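Long-range contacts in coenzyme A transferase (Yersinia pestis, PDB 3QLI), which probably transfers coenzyme A between carboxylic acids such as acetate: residues 46-52 against 75-81; 181-185 against 207-211; 228-233 against 377-381. All blocks are in the same frame, centred on the assembly; numbering follows the deposited sequence.

Contact 1. Residues 46-52 against 75-81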
# COMPACT_ATOMS: atom_id res chain seq x y z
N MET A 46 0.09 -22.38 9.11
CA MET A 46 0.32 -22.33 7.66
C MET A 46 1.17 -23.47 7.11
O MET A 46 2.17 -23.84 7.71
CB MET A 46 1.01 -21.02 7.28
CG MET A 46 0.30 -19.75 7.71
SD MET A 46 1.29 -18.29 7.34
CE MET A 46 1.24 -18.29 5.55
N PHE A 47 0.75 -24.03 5.98
CA PHE A 47 1.54 -25.08 5.31
C PHE A 47 1.84 -26.31 6.16
O PHE A 47 0.95 -27.03 6.59
CB PHE A 47 2.82 -24.51 4.70
CG PHE A 47 3.36 -25.34 3.57
CD1 PHE A 47 2.60 -25.59 2.45
CD2 PHE A 47 4.63 -25.88 3.64
CE1 PHE A 47 3.09 -26.36 1.41
CE2 PHE A 47 5.13 -26.65 2.61
CZ PHE A 47 4.36 -26.89 1.49
N ALA A 48 3.13 -26.54 6.38
CA ALA A 48 3.64 -27.68 7.13
C ALA A 48 3.07 -27.64 8.55
O ALA A 48 3.01 -28.67 9.22
CB ALA A 48 5.15 -27.67 7.16
N ALA A 49 2.70 -26.45 8.99
CA ALA A 49 2.10 -26.23 10.30
C ALA A 49 0.72 -26.90 10.45
O ALA A 49 0.31 -27.21 11.57
CB ALA A 49 2.01 -24.74 10.60
N GLU A 50 0.00 -27.10 9.35
CA GLU A 50 -1.32 -27.72 9.43
C GLU A 50 -1.15 -29.09 10.09
O GLU A 50 -0.24 -29.84 9.74
CB GLU A 50 -1.94 -27.87 8.03
CG GLU A 50 -2.08 -26.55 7.27
CD GLU A 50 -2.60 -26.73 5.85
OE1 GLU A 50 -2.52 -27.86 5.32
OE2 GLU A 50 -3.09 -25.75 5.27
N PRO A 51 -2.01 -29.41 11.05
CA PRO A 51 -1.86 -30.66 11.81
C PRO A 51 -2.65 -31.85 11.23
O PRO A 51 -3.87 -31.88 11.35
CB PRO A 51 -2.36 -30.27 13.21
CG PRO A 51 -3.38 -29.22 12.95
CD PRO A 51 -2.97 -28.49 11.69
N PRO A 52 -1.96 -32.83 10.62
CA PRO A 52 -2.66 -33.88 9.87
C PRO A 52 -3.58 -34.77 10.70
O PRO A 52 -4.63 -35.13 10.20
CB PRO A 52 -1.51 -34.72 9.27
CG PRO A 52 -0.29 -34.37 10.11
CD PRO A 52 -0.49 -32.92 10.45
N PHE A 75 -4.39 -19.44 5.88
CA PHE A 75 -3.48 -19.00 4.82
C PHE A 75 -2.54 -20.15 4.42
O PHE A 75 -2.29 -21.05 5.22
CB PHE A 75 -2.57 -17.88 5.33
CG PHE A 75 -3.23 -16.54 5.46
CD1 PHE A 75 -3.14 -15.61 4.44
CD2 PHE A 75 -3.89 -16.19 6.62
CE1 PHE A 75 -3.73 -14.37 4.57
CE2 PHE A 75 -4.48 -14.95 6.76
CZ PHE A 75 -4.39 -14.04 5.73
N GLU A 76 -2.00 -20.10 3.20
CA GLU A 76 -1.03 -21.10 2.75
C GLU A 76 -1.39 -22.58 2.86
O GLU A 76 -0.77 -23.33 3.61
CB GLU A 76 0.34 -20.84 3.38
CG GLU A 76 1.51 -21.28 2.51
CD GLU A 76 1.50 -20.65 1.14
OE1 GLU A 76 1.04 -19.50 1.00
OE2 GLU A 76 1.97 -21.30 0.18
N THR A 77 -2.43 -22.99 2.14
CA THR A 77 -2.91 -24.37 2.16
C THR A 77 -1.90 -25.42 1.69
O THR A 77 -1.08 -25.17 0.80
CB THR A 77 -4.16 -24.53 1.27
OG1 THR A 77 -4.89 -23.30 1.25
CG2 THR A 77 -5.05 -25.64 1.79
N ALA A 78 -1.97 -26.60 2.30
CA ALA A 78 -1.10 -27.73 1.99
C ALA A 78 -1.97 -28.96 1.73
O ALA A 78 -3.13 -28.99 2.13
CB ALA A 78 -0.14 -27.99 3.12
N LYS A 79 -1.38 -29.98 1.14
CA LYS A 79 -2.10 -31.19 0.78
C LYS A 79 -2.79 -31.78 2.00
O LYS A 79 -3.84 -32.40 1.88
CB LYS A 79 -1.16 -32.22 0.16
CG LYS A 79 -1.85 -33.47 -0.34
CD LYS A 79 -0.92 -34.32 -1.19
CE LYS A 79 -1.56 -35.66 -1.54
NZ LYS A 79 -2.93 -35.48 -2.10
N ILE A 80 -2.20 -31.59 3.18
CA ILE A 80 -2.81 -32.14 4.37
C ILE A 80 -4.21 -31.56 4.53
O ILE A 80 -5.16 -32.30 4.79
CB ILE A 80 -2.00 -31.75 5.62
CG1 ILE A 80 -0.58 -32.31 5.54
CG2 ILE A 80 -2.70 -32.21 6.89
CD1 ILE A 80 0.43 -31.52 6.34
N ALA A 81 -4.35 -30.25 4.36
CA ALA A 81 -5.66 -29.60 4.46
C ALA A 81 -6.61 -29.98 3.31
O ALA A 81 -7.79 -30.23 3.53
CB ALA A 81 -5.51 -28.09 4.55
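F47 and E76 join the two loops through the backbone: F47 N donates to E76 O over 2.9 Å, in the carbonyl plane although bent at the hydrogen (135°). M46 runs alongside. Its CB lies near F75 O and E76 CB, and M46 CG passes F75 O at 3.8 Å. The chain then bends at the thioether (chi3 68°), which brings the terminal methyl back to the other loop, M46 CE meeting E76 CB at 3.5 Å and F75 CB at 3.8 Å. F47 sends its ring past A78, F47 CD1 to A78 CB 3.7 Å. E50 reaches across with an extended chain, placing its buried carboxylate at the start of helix 79-83. There E50 OE1 takes weak bonds from A78 N and from A81 N (3.2 Å to the latter), and E50 OE2 a further weak one from A78 N. Several weak bonds from backbone N-H groups thus hold the carboxylate. Beyond it I80 CG2 presses on P52 CA at 3.4 Å, tighter than usual. The loops follow neighbouring parallel strands, 41-44 and 70-74, at the C-terminal edge of a Rossmann-like sheet, where such folds commonly place their sites. E76 binds CoA when it is present, though none is bound in this chain, and the M46 side chain lies about 6 Å from that of E264, which bonds covalently to CoA in the complex.

Contact 2. Residues 181-185 against 207-211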
# COMPACT_ATOMS: atom_id res chain seq x y z
N ASN A 181 4.88 -33.26 17.21
CA ASN A 181 5.52 -34.00 16.14
C ASN A 181 7.02 -33.85 16.27
O ASN A 181 7.54 -32.74 16.17
CB ASN A 181 5.05 -33.45 14.79
CG ASN A 181 5.60 -34.23 13.62
OD1 ASN A 181 6.41 -35.14 13.78
ND2 ASN A 181 5.16 -33.88 12.42
N ARG A 182 7.73 -34.95 16.51
CA ARG A 182 9.18 -34.85 16.72
C ARG A 182 9.89 -34.38 15.45
O ARG A 182 11.05 -33.95 15.50
CB ARG A 182 9.77 -36.18 17.23
CG ARG A 182 9.65 -37.31 16.25
CD ARG A 182 10.43 -38.56 16.71
NE ARG A 182 10.67 -39.44 15.57
CZ ARG A 182 9.91 -40.49 15.25
NH1 ARG A 182 8.87 -40.81 16.01
NH2 ARG A 182 10.21 -41.23 14.19
N TYR A 183 9.20 -34.44 14.32
CA TYR A 183 9.77 -33.92 13.07
C TYR A 183 9.67 -32.39 12.97
O TYR A 183 10.29 -31.79 12.09
CB TYR A 183 9.13 -34.56 11.85
CG TYR A 183 9.49 -36.01 11.67
CD1 TYR A 183 10.57 -36.39 10.88
CD2 TYR A 183 8.75 -37.01 12.30
CE1 TYR A 183 10.91 -37.72 10.71
CE2 TYR A 183 9.09 -38.35 12.14
CZ TYR A 183 10.16 -38.70 11.35
OH TYR A 183 10.50 -40.03 11.19
N MET A 184 8.91 -31.77 13.86
CA MET A 184 8.80 -30.30 13.85
C MET A 184 10.00 -29.71 14.60
O MET A 184 10.20 -30.00 15.77
CB MET A 184 7.50 -29.84 14.52
CG MET A 184 7.32 -28.32 14.49
SD MET A 184 7.19 -27.61 12.84
CE MET A 184 5.48 -27.95 12.44
N PRO A 185 10.81 -28.89 13.93
CA PRO A 185 11.98 -28.33 14.62
C PRO A 185 11.61 -27.40 15.78
O PRO A 185 10.57 -26.72 15.73
CB PRO A 185 12.70 -27.55 13.52
CG PRO A 185 11.60 -27.24 12.50
CD PRO A 185 10.75 -28.48 12.51
N VAL A 207 5.32 -37.65 12.14
CA VAL A 207 5.41 -37.94 10.71
C VAL A 207 6.21 -36.82 10.06
O VAL A 207 6.21 -35.69 10.54
CB VAL A 207 4.02 -38.00 10.04
CG1 VAL A 207 3.22 -39.20 10.57
CG2 VAL A 207 3.25 -36.70 10.27
N PRO A 208 6.91 -37.14 8.98
CA PRO A 208 7.73 -36.07 8.38
C PRO A 208 6.86 -34.89 7.96
O PRO A 208 5.69 -35.06 7.60
CB PRO A 208 8.35 -36.75 7.16
CG PRO A 208 8.43 -38.23 7.57
CD PRO A 208 7.17 -38.46 8.36
N LEU A 209 7.42 -33.69 8.00
CA LEU A 209 6.68 -32.50 7.58
C LEU A 209 6.46 -32.52 6.07
O LEU A 209 7.28 -33.04 5.33
CB LEU A 209 7.44 -31.24 7.96
CG LEU A 209 7.74 -31.01 9.44
CD1 LEU A 209 8.42 -29.64 9.64
CD2 LEU A 209 6.49 -31.11 10.29
N ILE A 210 5.36 -31.95 5.60
CA ILE A 210 5.13 -31.86 4.16
C ILE A 210 6.16 -30.94 3.52
O ILE A 210 6.59 -29.94 4.10
CB ILE A 210 3.70 -31.37 3.81
CG1 ILE A 210 3.38 -31.68 2.35
CG2 ILE A 210 3.53 -29.87 4.12
CD1 ILE A 210 2.02 -31.19 1.89
N GLU A 211 6.56 -31.30 2.30
CA GLU A 211 7.64 -30.59 1.65
C GLU A 211 7.12 -29.75 0.51
O GLU A 211 6.13 -30.09 -0.12
CB GLU A 211 8.67 -31.58 1.11
CG GLU A 211 9.38 -32.36 2.19
CD GLU A 211 10.52 -33.18 1.64
OE1 GLU A 211 10.49 -33.50 0.44
OE2 GLU A 211 11.44 -33.51 2.42
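N181 lays its side-chain amide alongside the backbone of V207 and uses both ends of it. N181 ND2 donates to V207 O at 2.8 Å, nearly straight (160°), with the acceptor in the amide plane and the donor in the carbonyl plane. N181 OD1 receives V207 N at 3.2 Å, this time from above its plane. From the opposite face of the amide plane Y183 N reaches N181 OD1 at 2.9 Å, forming an Asx turn within the type I turn N181-M184. With CG anti to the backbone N (chi1 -176°), the amide extends toward V207 while still serving its own turn. P208 runs along the Y183 side chain in the same direction, its CA over one ring face, 4.0 Å from the centroid of the Y183 ring and 22° off its normal: a CH-pi contact. L209 spreads its two methyls against the turn. L209 CD1 packs against P185 CD at 3.9 Å and lies near Y183 O; CD2 touches N181 ND2 and the methyl of M184, the M184 side chain running roughly perpendicular to that of L209. Y303 of helix 300-306 also meets L209. Since the amide pairs with main-chain N and O, the link does not depend on the V207 side chain. Three bonds hold this buried amide, and the split between donors at OD1 and an in-plane acceptor at ND2 should disfavour its flip.

Contact 3. Residues 228-233 against 377-381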
# COMPACT_ATOMS: atom_id res chain seq x y z
N ILE A 228 19.74 -10.38 -11.36
CA ILE A 228 19.33 -10.13 -9.98
C ILE A 228 20.55 -10.07 -9.08
O ILE A 228 20.71 -9.13 -8.29
CB ILE A 228 18.36 -11.21 -9.48
CG1 ILE A 228 17.04 -11.10 -10.24
CG2 ILE A 228 18.15 -11.08 -7.95
CD1 ILE A 228 16.02 -12.15 -9.86
N ALA A 229 21.43 -11.06 -9.19
CA ALA A 229 22.61 -11.10 -8.33
C ALA A 229 23.47 -9.84 -8.49
O ALA A 229 24.08 -9.38 -7.53
CB ALA A 229 23.44 -12.36 -8.57
N ASP A 230 23.53 -9.30 -9.70
CA ASP A 230 24.29 -8.08 -9.92
C ASP A 230 23.73 -6.89 -9.13
O ASP A 230 24.43 -5.93 -8.86
CB ASP A 230 24.34 -7.72 -11.41
CG ASP A 230 25.29 -8.59 -12.21
OD1 ASP A 230 26.07 -9.36 -11.60
OD2 ASP A 230 25.27 -8.49 -13.46
N LEU A 231 22.45 -6.98 -8.77
CA LEU A 231 21.77 -5.91 -8.04
C LEU A 231 21.84 -6.10 -6.52
O LEU A 231 21.30 -5.30 -5.77
CB LEU A 231 20.30 -5.81 -8.48
CG LEU A 231 20.04 -5.40 -9.93
CD1 LEU A 231 18.59 -5.65 -10.32
CD2 LEU A 231 20.41 -3.94 -10.14
N VAL A 232 22.49 -7.18 -6.09
CA VAL A 232 22.70 -7.44 -4.67
C VAL A 232 24.12 -7.09 -4.25
O VAL A 232 25.08 -7.73 -4.69
CB VAL A 232 22.45 -8.93 -4.34
CG1 VAL A 232 22.57 -9.16 -2.85
CG2 VAL A 232 21.07 -9.36 -4.84
N PRO A 233 24.27 -6.08 -3.39
CA PRO A 233 25.61 -5.71 -2.89
C PRO A 233 26.05 -6.56 -1.70
O PRO A 233 25.18 -7.16 -1.07
CB PRO A 233 25.43 -4.26 -2.46
CG PRO A 233 23.99 -4.17 -2.06
CD PRO A 233 23.24 -5.13 -2.95
N ARG A 377 16.57 -2.07 -2.67
CA ARG A 377 16.01 -2.31 -3.99
C ARG A 377 14.93 -3.38 -3.93
O ARG A 377 15.13 -4.44 -3.33
CB ARG A 377 17.09 -2.79 -4.97
CG ARG A 377 18.20 -1.80 -5.25
CD ARG A 377 19.18 -2.31 -6.32
NE ARG A 377 20.20 -1.30 -6.60
CZ ARG A 377 21.51 -1.52 -6.63
NH1 ARG A 377 21.99 -2.75 -6.43
NH2 ARG A 377 22.34 -0.52 -6.88
N SER A 378 13.79 -3.10 -4.55
CA SER A 378 12.76 -4.13 -4.75
C SER A 378 12.83 -4.62 -6.20
O SER A 378 12.82 -3.83 -7.13
CB SER A 378 11.36 -3.56 -4.48
OG SER A 378 10.38 -4.35 -5.14
N ILE A 379 12.91 -5.94 -6.36
CA ILE A 379 13.00 -6.56 -7.67
C ILE A 379 11.79 -7.48 -7.87
O ILE A 379 11.46 -8.29 -6.99
CB ILE A 379 14.28 -7.41 -7.81
CG1 ILE A 379 15.52 -6.50 -7.72
CG2 ILE A 379 14.27 -8.20 -9.12
CD1 ILE A 379 16.81 -7.23 -7.34
N ILE A 380 11.13 -7.34 -9.00
CA ILE A 380 10.07 -8.28 -9.37
C ILE A 380 10.49 -8.87 -10.71
O ILE A 380 10.78 -8.13 -11.65
CB ILE A 380 8.71 -7.59 -9.47
CG1 ILE A 380 8.25 -7.15 -8.07
CG2 ILE A 380 7.71 -8.53 -10.13
CD1 ILE A 380 6.97 -6.28 -8.07
N ALA A 381 10.56 -10.19 -10.78
CA ALA A 381 11.17 -10.84 -11.94
C ALA A 381 10.21 -11.84 -12.57
O ALA A 381 9.43 -12.48 -11.87
CB ALA A 381 12.46 -11.55 -11.53
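Helix 220-230 and the turn after it pass over strand 377-381, with the nearest CA atoms pairing I228 with I379 at 7.6 Å and L231 with R377 at 7.9 Å. I379 is the middle of the apolar patch: its CD1 meets L231 CD1 at 3.8 Å and I228 CG2 at 4.1 Å. Further along the strand, A381 CB takes up I228 CD1 at 4.0 Å. At the other end R377 stretches out, fully extended from CG to NE, until R377 NH1 donates to L231 O at 2.7 Å. The oxygen lies in the guanidinium plane, at its edge, whereas the donor stands 45° out of the carbonyl plane, so the bond is short but not directed at a lone pair. One guanidinium face is turned to L231 CD2. The polar bond thus borders the aliphatic contact and ties the strand's start to the loop leaving the helix. The CB atoms of R377, I379 and A381 point toward 228-233, while S378 and I380 meet helix 363-372 across the sheet. Helices on both faces of a largely parallel sheet make the α/β/α sandwich of the C-terminal, Rossmann-like half of the protein.

Overall arrangement
From the N terminus, contact 1 closes first, around a 22-residue excursion through helix 52-63 and strand 70-74. Contact 2 follows, closing a helix-free excursion of 21 residues through strands 193-195 and 201-204 and joining the loops after strands 175-180 and 201-204, neighbours in the same parallel sheet. Contact 3 closes last, over 143 intervening residues, and belongs to the second, mixed sheet. The three are in series; none nests or crosses. Contacts 1 and 2 nevertheless touch in space: I210 packs on K79 and A48, and the F47 ring reaches I210 and E211. Contact 3 stands apart, its nearest atoms about 17 Å from those of contact 1, on the opposite side of the chain's centre.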